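Long-range contacts in polyhedrin (Operophtera brumata cypovirus 19, PDB 5A99), which packs into the crystalline polyhedra, the occlusion bodies of this insect virus, which probably embed and shelter virus particles outside the host: residues Gly122-Arg127 with Phe187-Ala192; Arg157-Phe162 with Leu239-Cys244; Val128-Asn133 with Leu178-Pro183; Leu68-Ile73 with Asp217-Tyr222. One frame throughout, in Å; residues are numbered along the deposited sequence.

Interaction 1 (Gly122-Arg127 with Phe187-Ala192); sequences GSVWFR and FAVQRA
An antiparallel pairing of strands 125-129 and 184-190, with Trp125 opposite Ala188 and Phe126 opposite Phe187, joins two neighbours of a three-stranded sheet. Trp125 and Ala188 form the hydrogen-bonded pair: Trp125 N donates to Ala188 O at 3.0 Å, and Ala188 N returns the bond to Trp125 O. Both side chains lie on one face of the sheet, where Trp125 CE3 comes to 4.0 Å from Ala188 CB. The second subunit packs on that face: its Arg211 makes a cation-pi contact with Trp125 and its Ile210 packs on Ala188. In the next, non-hydrogen-bonded pair the side chains turn to the other face; Phe126 CD1 touches Phe187 CB at 3.8 Å, and the two side chains cross obliquely. Strand 184-190 is the middle strand of this sheet, with strand 56-61 along its other edge, and Phe113 of the larger sheet meets both phenylalanine rings. Ahead of the paired residues, Val124 CG2 and Val189 CG2 flank each other, 3.7 Å apart. At the end a side chain takes over from the backbone. Ser123 OG, held between its own N and carbonyl carbon (chi1 77°), accepts from Gln190 N at 2.9 Å in a nearly straight bond (174°), while the same OG also bonds to the carbonyl oxygen of Asp120.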
# COMPACT_ATOMS: atom_id res chain seq x y z
N GLY A 122 19.18 -4.51 -14.86
CA GLY A 122 18.54 -3.56 -15.75
C GLY A 122 17.20 -3.06 -15.25
O GLY A 122 16.63 -2.13 -15.81
N SER A 123 16.67 -3.68 -14.21
CA SER A 123 15.41 -3.22 -13.63
C SER A 123 15.65 -2.36 -12.39
O SER A 123 14.72 -1.78 -11.83
CB SER A 123 14.51 -4.41 -13.28
OG SER A 123 14.94 -5.05 -12.09
N VAL A 124 16.89 -2.29 -11.93
CA VAL A 124 17.14 -1.55 -10.70
C VAL A 124 17.02 -0.04 -10.92
O VAL A 124 17.79 0.57 -11.66
CB VAL A 124 18.52 -1.89 -10.09
CG1 VAL A 124 18.75 -1.04 -8.87
CG2 VAL A 124 18.59 -3.37 -9.73
N TRP A 125 16.02 0.55 -10.26
CA TRP A 125 15.64 1.94 -10.49
C TRP A 125 15.47 2.61 -9.14
O TRP A 125 14.85 2.07 -8.24
CB TRP A 125 14.35 1.98 -11.30
CG TRP A 125 13.75 3.35 -11.44
CD1 TRP A 125 14.15 4.33 -12.29
CD2 TRP A 125 12.61 3.87 -10.73
NE1 TRP A 125 13.35 5.44 -12.15
CE2 TRP A 125 12.40 5.18 -11.20
CE3 TRP A 125 11.76 3.36 -9.74
CZ2 TRP A 125 11.37 5.99 -10.71
CZ3 TRP A 125 10.73 4.17 -9.27
CH2 TRP A 125 10.55 5.46 -9.75
N PHE A 126 16.02 3.81 -9.00
CA PHE A 126 16.09 4.46 -7.71
C PHE A 126 16.05 5.97 -7.94
O PHE A 126 16.86 6.51 -8.69
CB PHE A 126 17.39 4.04 -7.00
CG PHE A 126 17.57 4.64 -5.64
CD1 PHE A 126 16.98 4.06 -4.52
CD2 PHE A 126 18.33 5.78 -5.47
CE1 PHE A 126 17.15 4.62 -3.27
CE2 PHE A 126 18.49 6.36 -4.23
CZ PHE A 126 17.91 5.78 -3.13
N ARG A 127 15.09 6.65 -7.31
CA ARG A 127 14.89 8.08 -7.56
C ARG A 127 14.54 8.80 -6.28
O ARG A 127 13.54 8.50 -5.63
CB ARG A 127 13.75 8.29 -8.58
CG ARG A 127 13.53 9.76 -9.01
CD ARG A 127 12.32 9.88 -9.88
NE ARG A 127 11.13 9.49 -9.14
CZ ARG A 127 9.97 9.16 -9.69
NH1 ARG A 127 9.82 9.17 -11.00
NH2 ARG A 127 8.94 8.82 -8.92
N PHE A 187 11.77 3.34 -5.52
CA PHE A 187 12.63 2.36 -6.17
C PHE A 187 11.87 1.12 -6.65
O PHE A 187 10.71 0.90 -6.30
CB PHE A 187 13.83 1.99 -5.28
CG PHE A 187 13.46 1.37 -3.98
CD1 PHE A 187 13.06 0.04 -3.91
CD2 PHE A 187 13.52 2.10 -2.80
CE1 PHE A 187 12.72 -0.55 -2.71
CE2 PHE A 187 13.19 1.52 -1.59
CZ PHE A 187 12.78 0.19 -1.55
N ALA A 188 12.53 0.37 -7.51
CA ALA A 188 11.96 -0.85 -8.06
C ALA A 188 13.07 -1.78 -8.46
O ALA A 188 14.18 -1.35 -8.80
CB ALA A 188 11.10 -0.55 -9.25
N VAL A 189 12.76 -3.06 -8.42
CA VAL A 189 13.65 -4.08 -8.90
C VAL A 189 12.86 -5.39 -9.04
O VAL A 189 12.00 -5.68 -8.22
CB VAL A 189 14.86 -4.27 -7.96
CG1 VAL A 189 14.42 -4.51 -6.53
CG2 VAL A 189 15.76 -5.39 -8.45
N GLN A 190 13.16 -6.15 -10.09
CA GLN A 190 12.54 -7.46 -10.28
C GLN A 190 13.64 -8.52 -10.32
O GLN A 190 14.82 -8.20 -10.53
CB GLN A 190 11.72 -7.50 -11.59
CG GLN A 190 12.56 -7.37 -12.84
CD GLN A 190 11.78 -7.61 -14.13
OE1 GLN A 190 10.57 -7.85 -14.12
NE2 GLN A 190 12.49 -7.56 -15.25
N ARG A 191 13.25 -9.78 -10.14
CA ARG A 191 14.22 -10.86 -10.25
C ARG A 191 14.56 -11.04 -11.72
O ARG A 191 13.73 -10.76 -12.59
CB ARG A 191 13.71 -12.18 -9.66
CG ARG A 191 12.89 -13.07 -10.60
CD ARG A 191 12.73 -14.51 -10.06
NE ARG A 191 12.62 -14.58 -8.60
CZ ARG A 191 13.58 -15.02 -7.80
NH1 ARG A 191 14.73 -15.46 -8.29
NH2 ARG A 191 13.40 -15.03 -6.50
N ALA A 192 15.78 -11.50 -11.98
CA ALA A 192 16.25 -11.75 -13.33
C ALA A 192 15.43 -12.85 -14.00
O ALA A 192 15.17 -13.90 -13.41
CB ALA A 192 17.72 -12.15 -13.30

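Interaction 2 (Arg157-Phe162 with Leu239-Cys244); sequences RPIRYF and LYRTKC
Arg157 lays one face of its guanidinium against that of Arg241, with the planes 39° apart and the two side chains crossing at about a right angle. The overlap is offset toward the rims: Arg157 NH2 stands 3.4 Å from Arg241 NH1, while Arg157 NH1 reaches back to Arg241 CD at 3.5 Å. Two donors of like charge would repel at this range, and the repulsion is probably relieved by Asp245, which forms a salt bridge with Arg157 and a long, weak ion pair with Arg241. The hold comes from the backbone instead. Arg241 NH2 donates to Pro158 O at 2.7 Å; the oxygen lies close to the guanidinium plane, although the bond is bent to 141° at the hydrogen. The bend of the Arg241 chain at chi3 (-97°) turns NE off the line of the aliphatic part. Further along the strand the contact is largely apolar. Ile159 and Leu239 run alongside each other in opposite senses, with Ile159 CG2 3.9 Å from Leu239 CB, and Ile159 CD1 rests on the Tyr240 backbone, 3.7 Å from Tyr240 N. Leu239 CD1 reaches on to Tyr161 CB at 4.1 Å. Strand 157-161 is outermost within this chain in the six-stranded antiparallel sheet, next to strand 164-173. The segment 239-244, which follows helix 225-236, lies against the sheet, with Leu239 on Ala167 and Tyr240 on Gln112 and Ile114 of strand 110-116, while the Tyr240 ring stacks on Trp233 of that helix.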
# COMPACT_ATOMS: atom_id res chain seq x y z
N ARG A 157 28.03 -0.83 -6.45
CA ARG A 157 29.21 -1.61 -6.14
C ARG A 157 28.76 -2.93 -5.54
O ARG A 157 28.10 -2.96 -4.49
CB ARG A 157 30.14 -0.88 -5.17
CG ARG A 157 30.88 0.29 -5.82
CD ARG A 157 31.81 0.97 -4.82
NE ARG A 157 32.85 0.08 -4.31
CZ ARG A 157 33.17 -0.05 -3.02
NH1 ARG A 157 32.51 0.64 -2.10
NH2 ARG A 157 34.14 -0.87 -2.65
N PRO A 158 29.10 -4.02 -6.22
CA PRO A 158 28.67 -5.35 -5.82
C PRO A 158 29.31 -5.78 -4.51
O PRO A 158 30.37 -5.28 -4.13
CB PRO A 158 29.18 -6.25 -6.95
CG PRO A 158 29.49 -5.33 -8.07
CD PRO A 158 29.91 -4.05 -7.44
N ILE A 159 28.64 -6.69 -3.82
CA ILE A 159 29.17 -7.32 -2.62
C ILE A 159 29.20 -8.83 -2.87
O ILE A 159 28.22 -9.40 -3.36
CB ILE A 159 28.32 -7.03 -1.38
CG1 ILE A 159 28.19 -5.52 -1.16
CG2 ILE A 159 28.92 -7.71 -0.14
CD1 ILE A 159 27.18 -5.15 -0.08
N ARG A 160 30.33 -9.46 -2.54
CA ARG A 160 30.55 -10.85 -2.92
C ARG A 160 30.37 -11.80 -1.73
O ARG A 160 30.63 -11.44 -0.58
CB ARG A 160 31.93 -11.02 -3.56
CG ARG A 160 32.10 -10.26 -4.89
CD ARG A 160 33.49 -10.44 -5.51
NE ARG A 160 33.48 -11.42 -6.59
CZ ARG A 160 33.60 -11.13 -7.89
NH1 ARG A 160 33.78 -9.87 -8.29
NH2 ARG A 160 33.57 -12.11 -8.78
N TYR A 161 29.91 -13.00 -2.05
CA TYR A 161 29.72 -14.06 -1.08
C TYR A 161 30.22 -15.34 -1.73
O TYR A 161 29.72 -15.74 -2.79
CB TYR A 161 28.23 -14.15 -0.73
CG TYR A 161 27.82 -15.24 0.22
CD1 TYR A 161 28.21 -15.22 1.55
CD2 TYR A 161 26.98 -16.26 -0.20
CE1 TYR A 161 27.81 -16.21 2.43
CE2 TYR A 161 26.56 -17.26 0.68
CZ TYR A 161 26.98 -17.23 1.99
OH TYR A 161 26.56 -18.22 2.85
N PHE A 162 31.21 -15.95 -1.10
CA PHE A 162 31.95 -17.05 -1.72
C PHE A 162 32.29 -16.68 -3.16
O PHE A 162 32.08 -17.47 -4.08
CB PHE A 162 31.17 -18.37 -1.64
CG PHE A 162 31.02 -18.90 -0.24
CD1 PHE A 162 32.07 -19.56 0.38
CD2 PHE A 162 29.82 -18.74 0.45
CE1 PHE A 162 31.95 -20.04 1.66
CE2 PHE A 162 29.69 -19.22 1.74
CZ PHE A 162 30.75 -19.88 2.35
N LEU A 239 23.75 -9.04 2.83
CA LEU A 239 25.05 -8.48 2.49
C LEU A 239 25.01 -6.96 2.68
O LEU A 239 24.00 -6.32 2.41
CB LEU A 239 25.44 -8.86 1.05
CG LEU A 239 25.56 -10.37 0.82
CD1 LEU A 239 25.97 -10.69 -0.61
CD2 LEU A 239 26.54 -10.99 1.81
N TYR A 240 26.11 -6.40 3.18
CA TYR A 240 26.11 -5.01 3.62
C TYR A 240 27.52 -4.42 3.60
O TYR A 240 28.51 -5.11 3.85
CB TYR A 240 25.52 -4.89 5.03
CG TYR A 240 25.47 -3.48 5.58
CD1 TYR A 240 24.51 -2.59 5.16
CD2 TYR A 240 26.40 -3.05 6.52
CE1 TYR A 240 24.47 -1.30 5.64
CE2 TYR A 240 26.37 -1.76 7.02
CZ TYR A 240 25.40 -0.89 6.57
OH TYR A 240 25.34 0.39 7.05
N ARG A 241 27.58 -3.13 3.31
CA ARG A 241 28.84 -2.40 3.22
C ARG A 241 28.86 -1.30 4.29
O ARG A 241 27.98 -0.44 4.31
CB ARG A 241 28.94 -1.78 1.82
CG ARG A 241 30.33 -1.63 1.28
CD ARG A 241 30.28 -1.18 -0.19
NE ARG A 241 30.40 -2.30 -1.11
CZ ARG A 241 31.48 -3.07 -1.15
NH1 ARG A 241 32.49 -2.81 -0.33
NH2 ARG A 241 31.56 -4.08 -2.00
N THR A 242 29.86 -1.34 5.16
CA THR A 242 29.99 -0.37 6.26
C THR A 242 30.58 0.98 5.82
O THR A 242 31.01 1.15 4.68
CB THR A 242 30.87 -0.94 7.40
OG1 THR A 242 32.23 -1.01 6.97
CG2 THR A 242 30.38 -2.32 7.85
N LYS A 243 30.57 1.95 6.73
CA LYS A 243 31.10 3.28 6.45
C LYS A 243 32.56 3.21 6.01
O LYS A 243 33.00 3.96 5.13
CB LYS A 243 31.00 4.19 7.67
CG LYS A 243 31.57 5.58 7.43
CD LYS A 243 31.83 6.35 8.72
CE LYS A 243 32.55 7.66 8.43
NZ LYS A 243 32.66 8.55 9.63
N CYS A 244 33.31 2.30 6.62
CA CYS A 244 34.73 2.14 6.34
C CYS A 244 34.94 1.20 5.17
O CYS A 244 36.06 0.84 4.82
CB CYS A 244 35.44 1.59 7.58
SG CYS A 244 35.43 2.72 8.97

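Interaction 3 (Val128-Asn133 with Leu178-Pro183); sequences VNKYNN and LFPCHP
Beyond Val128 and Asn129 the chain makes a type I beta turn from Lys130 to Asn133, closed by Asn133 N donating to Lys130 O, and the non-regular segment 178-183 passes beside it with Lys130 and Pro183 nearest in backbone. Val128 carries most of the side-chain contact. Its CG1, anti to the backbone N (chi1 -176°), is wedged between two prolines, 3.5 Å from Pro183 CB, tighter than usual for two carbons, and 3.7 Å from Pro180 CD. Val128 and Pro183 flank each other with the same heading, whereas Pro180 runs past Val128 in the opposite sense. The other branch, CG2, meets Phe179 CD1 at 3.8 Å, the two side chains crossing at about a right angle. Pro180 also lies against the backbone: its CG is 3.4 Å from Val128 O and 3.6 Å from Asn129 O. Within the turn segment, Asn129 ND2 donates to Asn133 OD1 at 3.1 Å, linking Asn129 to the last residue of the turn. Around the contact, Tyr131 OH bonds to Arg88 and its side chain packs on helix 81-92, while His182 ND1 bonds to Glu107. Since no hydrogen bond spans the two segments, the join rests on apolar packing of Val128 against Phe179, Pro180 and Pro183, helped by a CA-H...O contact of Pro183 CA with Asn129 O.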
# COMPACT_ATOMS: atom_id res chain seq x y z
N VAL A 128 15.39 9.76 -5.91
CA VAL A 128 15.11 10.64 -4.78
C VAL A 128 14.48 11.90 -5.34
O VAL A 128 15.16 12.73 -5.94
CB VAL A 128 16.40 11.00 -4.00
CG1 VAL A 128 16.05 11.84 -2.77
CG2 VAL A 128 17.15 9.75 -3.59
N ASN A 129 13.17 12.03 -5.20
CA ASN A 129 12.51 13.28 -5.53
C ASN A 129 12.68 14.30 -4.41
O ASN A 129 13.09 13.96 -3.30
CB ASN A 129 11.01 13.05 -5.76
CG ASN A 129 10.69 12.65 -7.19
OD1 ASN A 129 11.56 12.65 -8.06
ND2 ASN A 129 9.43 12.33 -7.44
N LYS A 130 12.39 15.55 -4.72
CA LYS A 130 12.22 16.58 -3.71
C LYS A 130 10.98 16.26 -2.89
O LYS A 130 10.17 15.41 -3.27
CB LYS A 130 12.00 17.94 -4.37
CG LYS A 130 13.12 18.44 -5.28
CD LYS A 130 12.74 19.81 -5.83
CE LYS A 130 13.90 20.49 -6.54
NZ LYS A 130 14.74 21.33 -5.62
N TYR A 131 10.79 16.98 -1.79
CA TYR A 131 9.58 16.85 -0.98
C TYR A 131 8.32 16.98 -1.84
O TYR A 131 7.34 16.27 -1.63
CB TYR A 131 9.58 17.92 0.12
CG TYR A 131 8.48 17.75 1.16
CD1 TYR A 131 7.16 18.12 0.89
CD2 TYR A 131 8.77 17.25 2.42
CE1 TYR A 131 6.16 17.99 1.85
CE2 TYR A 131 7.79 17.12 3.38
CZ TYR A 131 6.49 17.47 3.10
OH TYR A 131 5.53 17.32 4.07
N ASN A 132 8.35 17.90 -2.81
CA ASN A 132 7.16 18.21 -3.60
C ASN A 132 6.76 17.06 -4.51
O ASN A 132 5.66 17.06 -5.06
CB ASN A 132 7.34 19.52 -4.39
CG ASN A 132 8.48 19.45 -5.42
OD1 ASN A 132 8.81 18.39 -5.95
ND2 ASN A 132 9.08 20.60 -5.71
N ASN A 133 7.66 16.09 -4.65
CA ASN A 133 7.38 14.81 -5.29
C ASN A 133 6.98 14.91 -6.76
O ASN A 133 6.16 14.12 -7.26
CB ASN A 133 6.30 14.06 -4.50
CG ASN A 133 6.12 12.62 -4.95
OD1 ASN A 133 7.06 11.96 -5.40
ND2 ASN A 133 4.90 12.12 -4.83
N LEU A 178 23.67 16.43 -5.11
CA LEU A 178 23.28 15.48 -6.14
C LEU A 178 21.92 14.86 -5.82
O LEU A 178 21.24 14.35 -6.71
CB LEU A 178 24.34 14.39 -6.28
CG LEU A 178 25.74 14.89 -6.64
CD1 LEU A 178 26.78 13.77 -6.51
CD2 LEU A 178 25.76 15.50 -8.04
N PHE A 179 21.53 14.90 -4.56
CA PHE A 179 20.25 14.37 -4.12
C PHE A 179 19.58 15.41 -3.26
O PHE A 179 20.24 16.11 -2.51
CB PHE A 179 20.43 13.10 -3.29
CG PHE A 179 21.11 11.99 -4.03
CD1 PHE A 179 20.39 11.19 -4.91
CD2 PHE A 179 22.45 11.74 -3.85
CE1 PHE A 179 21.01 10.16 -5.60
CE2 PHE A 179 23.08 10.73 -4.53
CZ PHE A 179 22.36 9.93 -5.41
N PRO A 180 18.25 15.52 -3.37
CA PRO A 180 17.50 16.48 -2.56
C PRO A 180 17.79 16.37 -1.06
O PRO A 180 17.94 15.27 -0.53
CB PRO A 180 16.04 16.13 -2.87
CG PRO A 180 16.09 15.60 -4.28
CD PRO A 180 17.40 14.85 -4.37
N CYS A 181 17.89 17.52 -0.39
CA CYS A 181 18.06 17.58 1.06
C CYS A 181 16.89 16.99 1.83
O CYS A 181 17.08 16.45 2.91
CB CYS A 181 18.21 19.03 1.52
SG CYS A 181 19.89 19.67 1.54
N HIS A 182 15.70 17.12 1.27
CA HIS A 182 14.45 16.74 1.94
C HIS A 182 13.74 15.75 1.03
O HIS A 182 12.92 16.11 0.20
CB HIS A 182 13.58 17.97 2.19
CG HIS A 182 14.34 19.12 2.80
ND1 HIS A 182 14.55 19.22 4.16
CD2 HIS A 182 14.95 20.18 2.24
CE1 HIS A 182 15.26 20.31 4.41
NE2 HIS A 182 15.51 20.92 3.26
N PRO A 183 14.09 14.47 1.18
CA PRO A 183 13.85 13.44 0.17
C PRO A 183 12.48 12.77 0.21
O PRO A 183 11.85 12.63 1.27
CB PRO A 183 14.93 12.39 0.49
CG PRO A 183 15.07 12.47 1.96
CD PRO A 183 14.87 13.94 2.32

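Interaction 4 (Leu68-Ile73 with Asp217-Tyr222); sequences LPNYRI and DLYAHY
Leu68 sets CD1 squarely over the His221 imidazole, 3.4 Å from the ring centroid and 3° off its normal, a CH-pi contact at the tightly packed end. Beside it Ile73 CG2 meets His221 CB at 3.8 Å, while Ile73 CG1 lies 4.0 Å from Tyr219 CB, so one isoleucine bridges two residues of the strand. His221 ND1 bonds to the carbonyl oxygen of Leu46, which would help fix the rotation of the ring. Strand 218-222 is outermost within this chain in the six-stranded antiparallel sheet, paired with strand 46-53, and the loop between strand 56-61 and helix 81-92 packs against its side chains. The loop is shaped by an Asx turn: Asn70 OD1 accepts from Arg72 N at 2.8 Å and from Ile73 N, the latter donor standing 55° out of the carbonyl plane, while Asn70 ND2 bonds to Val67 O and to Gln47. Arg72 CB lies over one face of the Tyr219 ring, 4.0 Å from the centroid and offset toward its rim; the phenol OH bonds to the carbonyl oxygen of Gln65. Beyond CB the contact becomes looser and wetter. The Arg72 chain bends at chi2 (-57°), turning CD aside, and again at chi3, turning NE; at its end a water accepts from Arg72 NH2 at 2.8 Å and donates to Asp217 O. The same NH2 forms a salt bridge with Asp64 of the third subunit.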
# COMPACT_ATOMS: atom_id res chain seq x y z
N LEU A 68 12.96 10.19 11.00
CA LEU A 68 12.74 9.54 12.29
C LEU A 68 12.74 10.61 13.39
O LEU A 68 13.70 11.35 13.55
CB LEU A 68 13.81 8.48 12.57
CG LEU A 68 13.51 7.48 13.69
CD1 LEU A 68 14.42 6.25 13.58
CD2 LEU A 68 13.65 8.13 15.06
N PRO A 69 11.69 10.65 14.22
CA PRO A 69 10.65 9.62 14.33
C PRO A 69 9.58 9.70 13.24
O PRO A 69 9.38 10.74 12.58
CB PRO A 69 10.03 9.92 15.69
CG PRO A 69 10.18 11.40 15.84
CD PRO A 69 11.49 11.74 15.18
N ASN A 70 8.89 8.58 13.07
CA ASN A 70 7.73 8.52 12.19
C ASN A 70 6.69 7.58 12.79
O ASN A 70 6.91 7.00 13.85
CB ASN A 70 8.13 8.08 10.77
CG ASN A 70 8.75 6.70 10.74
OD1 ASN A 70 8.05 5.68 10.81
ND2 ASN A 70 10.07 6.65 10.59
N TYR A 71 5.55 7.44 12.12
CA TYR A 71 4.44 6.67 12.69
C TYR A 71 4.72 5.14 12.73
O TYR A 71 4.07 4.41 13.47
CB TYR A 71 3.11 7.02 12.01
CG TYR A 71 3.03 6.72 10.52
CD1 TYR A 71 3.47 7.64 9.58
CD2 TYR A 71 2.50 5.53 10.07
CE1 TYR A 71 3.41 7.37 8.24
CE2 TYR A 71 2.42 5.24 8.72
CZ TYR A 71 2.87 6.17 7.81
OH TYR A 71 2.79 5.89 6.45
N ARG A 72 5.71 4.68 11.96
CA ARG A 72 6.15 3.29 12.01
C ARG A 72 7.22 3.10 13.10
O ARG A 72 7.20 2.11 13.83
CB ARG A 72 6.69 2.83 10.65
CG ARG A 72 5.73 3.03 9.49
CD ARG A 72 4.39 2.32 9.73
NE ARG A 72 4.57 0.88 9.94
CZ ARG A 72 4.65 -0.02 8.96
NH1 ARG A 72 4.56 0.36 7.68
NH2 ARG A 72 4.81 -1.30 9.25
N ILE A 73 8.15 4.05 13.18
CA ILE A 73 9.16 4.10 14.25
C ILE A 73 9.06 5.43 14.99
O ILE A 73 9.70 6.42 14.63
CB ILE A 73 10.60 3.94 13.70
CG1 ILE A 73 10.72 2.66 12.87
CG2 ILE A 73 11.62 3.94 14.83
CD1 ILE A 73 10.66 1.38 13.68
N ASP A 217 6.77 -4.36 4.34
CA ASP A 217 8.08 -3.73 4.49
C ASP A 217 8.44 -3.80 5.97
O ASP A 217 7.60 -3.57 6.84
CB ASP A 217 8.07 -2.27 4.03
CG ASP A 217 7.96 -2.14 2.51
OD1 ASP A 217 8.17 -3.14 1.79
OD2 ASP A 217 7.69 -1.01 2.05
N LEU A 218 9.70 -4.14 6.25
CA LEU A 218 10.17 -4.16 7.62
C LEU A 218 10.87 -2.84 7.94
O LEU A 218 11.71 -2.39 7.17
CB LEU A 218 11.13 -5.32 7.84
CG LEU A 218 11.71 -5.46 9.25
CD1 LEU A 218 11.94 -6.92 9.62
CD2 LEU A 218 13.00 -4.69 9.36
N TYR A 219 10.48 -2.23 9.05
CA TYR A 219 11.14 -1.04 9.58
C TYR A 219 11.92 -1.40 10.83
O TYR A 219 11.39 -2.06 11.73
CB TYR A 219 10.09 0.02 9.95
CG TYR A 219 9.71 1.00 8.85
CD1 TYR A 219 8.94 0.60 7.77
CD2 TYR A 219 10.10 2.33 8.92
CE1 TYR A 219 8.58 1.50 6.77
CE2 TYR A 219 9.75 3.24 7.93
CZ TYR A 219 8.99 2.82 6.85
OH TYR A 219 8.64 3.74 5.87
N ALA A 220 13.17 -0.96 10.92
CA ALA A 220 14.02 -1.23 12.08
C ALA A 220 14.85 -0.01 12.43
O ALA A 220 15.24 0.75 11.55
CB ALA A 220 14.94 -2.41 11.82
N HIS A 221 15.12 0.16 13.72
CA HIS A 221 15.92 1.26 14.23
C HIS A 221 17.09 0.70 15.05
O HIS A 221 16.89 -0.05 16.01
CB HIS A 221 15.03 2.18 15.08
CG HIS A 221 15.69 3.45 15.52
ND1 HIS A 221 16.86 3.92 14.97
CD2 HIS A 221 15.32 4.36 16.45
CE1 HIS A 221 17.19 5.05 15.55
NE2 HIS A 221 16.28 5.35 16.45
N TYR A 222 18.31 1.05 14.65
CA TYR A 222 19.52 0.56 15.32
C TYR A 222 20.37 1.71 15.87
O TYR A 222 20.50 2.77 15.23
CB TYR A 222 20.35 -0.33 14.38
CG TYR A 222 19.78 -1.73 14.28
CD1 TYR A 222 20.01 -2.67 15.29
CD2 TYR A 222 18.98 -2.10 13.20
CE1 TYR A 222 19.47 -3.95 15.22
CE2 TYR A 222 18.43 -3.38 13.12
CZ TYR A 222 18.68 -4.30 14.13
OH TYR A 222 18.15 -5.57 14.07
O HOH W 1 5.21 -2.47 6.71

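How the interactions relate
Interactions 1 and 4 are buried, whereas interactions 2 and 3 are only partly so. Interactions 1 and 3 share strand 125-129: the first is true strand pairing, held mainly by backbone bonds, and the second lies further along the same chain segment, where proline packing replaces hydrogen bonding. Their centres lie about 19 Å apart, and both touch the second subunit. Interactions 2 and 4 instead involve the two outermost strands, within this chain, of the six-stranded sheet, each packed against by a non-regular segment. Interaction 2 brings arginines together at the more exposed edge; interaction 4 uses aromatic faces and a bridging water near the third subunit.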